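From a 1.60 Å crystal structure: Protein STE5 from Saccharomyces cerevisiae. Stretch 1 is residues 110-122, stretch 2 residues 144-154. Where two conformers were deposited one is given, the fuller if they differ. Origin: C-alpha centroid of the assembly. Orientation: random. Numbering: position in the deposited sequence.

Stretch 1 110-122: HLGIVAVSNSNME
Stretch 2, residues 144-154: NELKIKVGYLN

Two neighbouring strands of one chain, 111-117 and 145-150, form a parallel β pairing whose backbone ladder is unbroken from Ile113 to Ser117, and a methionine-leucine-lysine cluster extends the contact beyond the strand ends. Their N-to-C directions diverge by 14° and their axes approach to 4.8 Å. The register is unbroken: Ile113 pairs with Glu145, Val114 with Leu146, Ala115 with Lys147, Val116 with Ile148 and Ser117 with Lys149, at CA-CA distances of 4.7 to 5.2 Å. Phi/psi values stay extended, from -110/126 at Ile113 to -145/144 at Ser117 and from -140/104 at Glu145 to -87/122 at Val150.

In this parallel pairing Ile113, Ala115 and Ser117 each bond to the two residues that flank their partner. Ile113 N donates to Asn144 O (3.0 Å), and Leu146 N donates to Ile113 O (2.8 Å). Ala115 N then reaches Leu146 O (2.8 Å) while Ile148 N reaches Ala115 O (2.8 Å); Ser117 N to Ile148 O (3.0 Å) and Val150 N to Ser117 O (2.8 Å) finish the series. All six are close to straight, with N-H...O angles between 158° and 175°. CA-H...O contacts fill in between them, as from Val116 CA to Ile148 O at 3.3 Å.

Side chains alternate between the two faces. Val114, Val116, Leu146 and Ile148 share the apolar one. Leu146 (chi1 158°, chi2 164°) brings its end nearer the first strand, setting CD2 3.2 Å from Val114 CG1, a tight approach. Val116, like Val114 a t rotamer, places CG1 3.6 Å from CG2 of Val150 (also t), and Ile148 is m, t.

The other face carries Ile113 (m, m), Ala115, Ser117, Glu145, Lys147 and Lys149. Along the second strand, Lys147 (m, t, t, t) stretches NZ to 3.2 Å from Glu145 OE2, a salt bridge between residues two apart on the same face. Past the first strand, Ser119 N donates to Ser117 OG at 3.2 Å, tying the turn back to the strand.

Lys149 (t, m, t, t) curls round the end of its own strand: NZ donates to Val150 O (2.9 Å) and Gly151 O (3.0 Å). A water accepts a weak bond from Lys149 NZ (3.0 Å) and donates to Asn118 O (2.9 Å), bridging the stretches. Gly151 sits at 104/115, where a CB would jam against the preceding carbonyl and lie 2.9 Å from Lys149 NZ. Met121 (m, m, m) points toward the second stretch, with SD 3.5 Å from Lys149 CG and CG 3.5 Å from CD2 of Leu153 (m, t).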

# COMPACT_ATOMS: atom_id res chain seq x y z
N HIS A 110 3.79 4.31 16.40
CA HIS A 110 4.35 4.94 15.22
C HIS A 110 3.97 4.10 14.01
O HIS A 110 4.54 3.05 13.76
CB HIS A 110 5.86 5.08 15.33
CG HIS A 110 6.30 5.89 16.51
ND1 HIS A 110 6.23 7.27 16.53
CD2 HIS A 110 6.81 5.53 17.71
CE1 HIS A 110 6.68 7.72 17.69
NE2 HIS A 110 7.04 6.68 18.42
N LEU A 111 2.98 4.59 13.27
CA LEU A 111 2.42 3.86 12.14
C LEU A 111 2.98 4.39 10.83
O LEU A 111 2.85 5.57 10.51
CB LEU A 111 0.90 4.00 12.17
CG LEU A 111 0.06 3.28 11.12
CD1 LEU A 111 0.34 1.79 11.15
CD2 LEU A 111 -1.42 3.57 11.38
N GLY A 112 3.63 3.51 10.07
CA GLY A 112 4.09 3.84 8.73
C GLY A 112 2.98 3.60 7.73
O GLY A 112 2.34 2.56 7.74
N ILE A 113 2.74 4.58 6.86
CA ILE A 113 1.70 4.49 5.85
C ILE A 113 2.32 4.35 4.48
O ILE A 113 3.15 5.17 4.08
CB ILE A 113 0.78 5.73 5.86
CG1 ILE A 113 0.18 5.92 7.25
CG2 ILE A 113 -0.30 5.60 4.80
CD1 ILE A 113 -0.68 4.79 7.68
N VAL A 114 1.91 3.31 3.75
CA VAL A 114 2.46 3.06 2.43
C VAL A 114 1.30 3.01 1.45
O VAL A 114 0.48 2.10 1.49
CB VAL A 114 3.24 1.74 2.39
CG1 VAL A 114 3.82 1.50 1.01
CG2 VAL A 114 4.36 1.74 3.44
N ALA A 115 1.21 4.02 0.59
CA ALA A 115 0.13 4.10 -0.38
C ALA A 115 0.68 3.89 -1.78
O ALA A 115 1.51 4.66 -2.25
CB ALA A 115 -0.60 5.46 -0.27
N VAL A 116 0.23 2.83 -2.45
CA VAL A 116 0.73 2.50 -3.77
C VAL A 116 -0.45 2.33 -4.72
O VAL A 116 -1.44 1.67 -4.38
CB VAL A 116 1.56 1.20 -3.75
CG1 VAL A 116 2.26 1.00 -5.09
CG2 VAL A 116 2.58 1.21 -2.60
N SER A 117 -0.35 2.91 -5.91
CA SER A 117 -1.45 2.86 -6.88
C SER A 117 -0.90 2.77 -8.30
O SER A 117 0.13 3.37 -8.61
CB SER A 117 -2.34 4.10 -6.73
OG SER A 117 -3.37 4.14 -7.72
N ASN A 118 -1.58 2.02 -9.16
CA ASN A 118 -1.22 2.01 -10.58
C ASN A 118 -2.31 2.62 -11.44
O ASN A 118 -2.25 2.54 -12.67
CB ASN A 118 -0.91 0.59 -11.06
CG ASN A 118 -2.15 -0.25 -11.20
OD1 ASN A 118 -3.18 0.04 -10.57
ND2 ASN A 118 -2.08 -1.30 -12.01
N SER A 119 -3.32 3.23 -10.81
CA SER A 119 -4.47 3.74 -11.55
C SER A 119 -4.25 5.15 -12.09
O SER A 119 -3.30 5.83 -11.71
CB SER A 119 -5.74 3.69 -10.69
OG SER A 119 -5.64 4.54 -9.56
N ASN A 120 -5.13 5.60 -12.97
CA ASN A 120 -4.97 6.89 -13.61
C ASN A 120 -4.86 8.06 -12.64
O ASN A 120 -5.53 8.09 -11.60
CB ASN A 120 -6.11 7.13 -14.60
CG ASN A 120 -6.06 6.18 -15.78
OD1 ASN A 120 -5.00 5.68 -16.16
ND2 ASN A 120 -7.22 5.90 -16.36
N MET A 121 -4.00 9.02 -12.97
CA MET A 121 -3.76 10.16 -12.10
C MET A 121 -4.88 11.19 -12.18
O MET A 121 -4.68 12.32 -12.61
CB MET A 121 -2.41 10.81 -12.42
CG MET A 121 -1.22 9.87 -12.18
SD MET A 121 -1.06 9.39 -10.46
CE MET A 121 -0.56 10.95 -9.74
N GLU A 122 -6.07 10.78 -11.76
CA GLU A 122 -7.23 11.67 -11.67
C GLU A 122 -7.45 12.05 -10.21
O GLU A 122 -7.59 11.18 -9.35
CB GLU A 122 -8.46 10.99 -12.25
CG GLU A 122 -8.38 10.78 -13.75
CD GLU A 122 -9.35 9.73 -14.26
OE1 GLU A 122 -10.23 9.32 -13.48
OE2 GLU A 122 -9.21 9.31 -15.43
N ASN A 144 6.54 9.42 8.21
CA ASN A 144 6.48 8.07 7.66
C ASN A 144 5.22 7.89 6.82
O ASN A 144 4.34 7.12 7.19
CB ASN A 144 6.52 7.04 8.78
N GLU A 145 5.15 8.60 5.70
CA GLU A 145 3.99 8.54 4.82
C GLU A 145 4.40 8.54 3.35
O GLU A 145 4.75 9.58 2.79
CB GLU A 145 3.05 9.71 5.11
CG GLU A 145 2.04 9.97 4.02
CD GLU A 145 1.52 11.38 4.06
OE1 GLU A 145 1.26 11.87 5.18
OE2 GLU A 145 1.39 12.01 2.99
N LEU A 146 4.34 7.37 2.73
CA LEU A 146 4.93 7.15 1.42
C LEU A 146 3.86 6.98 0.33
O LEU A 146 2.93 6.20 0.48
CB LEU A 146 5.87 5.95 1.51
CG LEU A 146 6.31 5.11 0.32
CD1 LEU A 146 7.53 4.27 0.72
CD2 LEU A 146 5.18 4.21 -0.10
N LYS A 147 4.00 7.73 -0.76
CA LYS A 147 3.04 7.69 -1.86
C LYS A 147 3.74 7.30 -3.14
O LYS A 147 4.63 8.02 -3.61
CB LYS A 147 2.36 9.05 -2.02
CG LYS A 147 1.56 9.49 -0.81
CD LYS A 147 1.03 10.90 -0.98
CE LYS A 147 0.37 11.40 0.29
NZ LYS A 147 0.06 12.86 0.23
N ILE A 148 3.35 6.17 -3.71
CA ILE A 148 4.05 5.63 -4.87
C ILE A 148 3.13 5.31 -6.04
O ILE A 148 2.11 4.63 -5.90
CB ILE A 148 4.86 4.35 -4.53
CG1 ILE A 148 5.85 4.62 -3.39
CG2 ILE A 148 5.60 3.85 -5.76
CD1 ILE A 148 6.56 3.36 -2.90
N LYS A 149 3.51 5.81 -7.21
CA LYS A 149 2.76 5.56 -8.43
C LYS A 149 3.48 4.48 -9.24
O LYS A 149 4.63 4.66 -9.64
CB LYS A 149 2.63 6.85 -9.24
CG LYS A 149 1.43 6.89 -10.17
CD LYS A 149 1.54 5.85 -11.26
CE LYS A 149 0.42 5.97 -12.26
NZ LYS A 149 0.64 5.05 -13.39
N VAL A 150 2.80 3.36 -9.46
CA VAL A 150 3.33 2.31 -10.31
C VAL A 150 2.96 2.60 -11.77
O VAL A 150 1.78 2.74 -12.10
CB VAL A 150 2.82 0.93 -9.88
CG1 VAL A 150 3.21 -0.12 -10.90
CG2 VAL A 150 3.36 0.59 -8.49
N GLY A 151 3.97 2.70 -12.62
CA GLY A 151 3.78 3.10 -14.01
C GLY A 151 4.22 4.54 -14.19
O GLY A 151 3.63 5.46 -13.61
N TYR A 152 5.27 4.75 -14.97
CA TYR A 152 5.86 6.08 -15.11
C TYR A 152 4.91 7.07 -15.77
O TYR A 152 4.13 6.71 -16.65
CB TYR A 152 7.19 6.02 -15.87
CG TYR A 152 8.29 5.30 -15.12
CD1 TYR A 152 8.65 5.70 -13.84
CD2 TYR A 152 8.98 4.25 -15.71
CE1 TYR A 152 9.66 5.05 -13.15
CE2 TYR A 152 10.00 3.59 -15.03
CZ TYR A 152 10.33 3.99 -13.75
OH TYR A 152 11.34 3.35 -13.07
N LEU A 153 4.99 8.32 -15.34
CA LEU A 153 4.12 9.37 -15.84
C LEU A 153 4.88 10.33 -16.74
O LEU A 153 6.06 10.62 -16.51
CB LEU A 153 3.52 10.16 -14.67
CG LEU A 153 2.84 9.35 -13.58
CD1 LEU A 153 2.61 10.20 -12.34
CD2 LEU A 153 1.53 8.76 -14.09
N ASN A 154 4.21 10.81 -17.78
CA ASN A 154 4.75 11.89 -18.60
C ASN A 154 3.98 13.18 -18.35
O ASN A 154 3.88 14.05 -19.21
CB ASN A 154 4.73 11.52 -20.09
CG ASN A 154 3.35 11.14 -20.59
OD1 ASN A 154 2.38 11.14 -19.83
ND2 ASN A 154 3.26 10.80 -21.87
O HOH W 1 -0.29 2.60 -14.86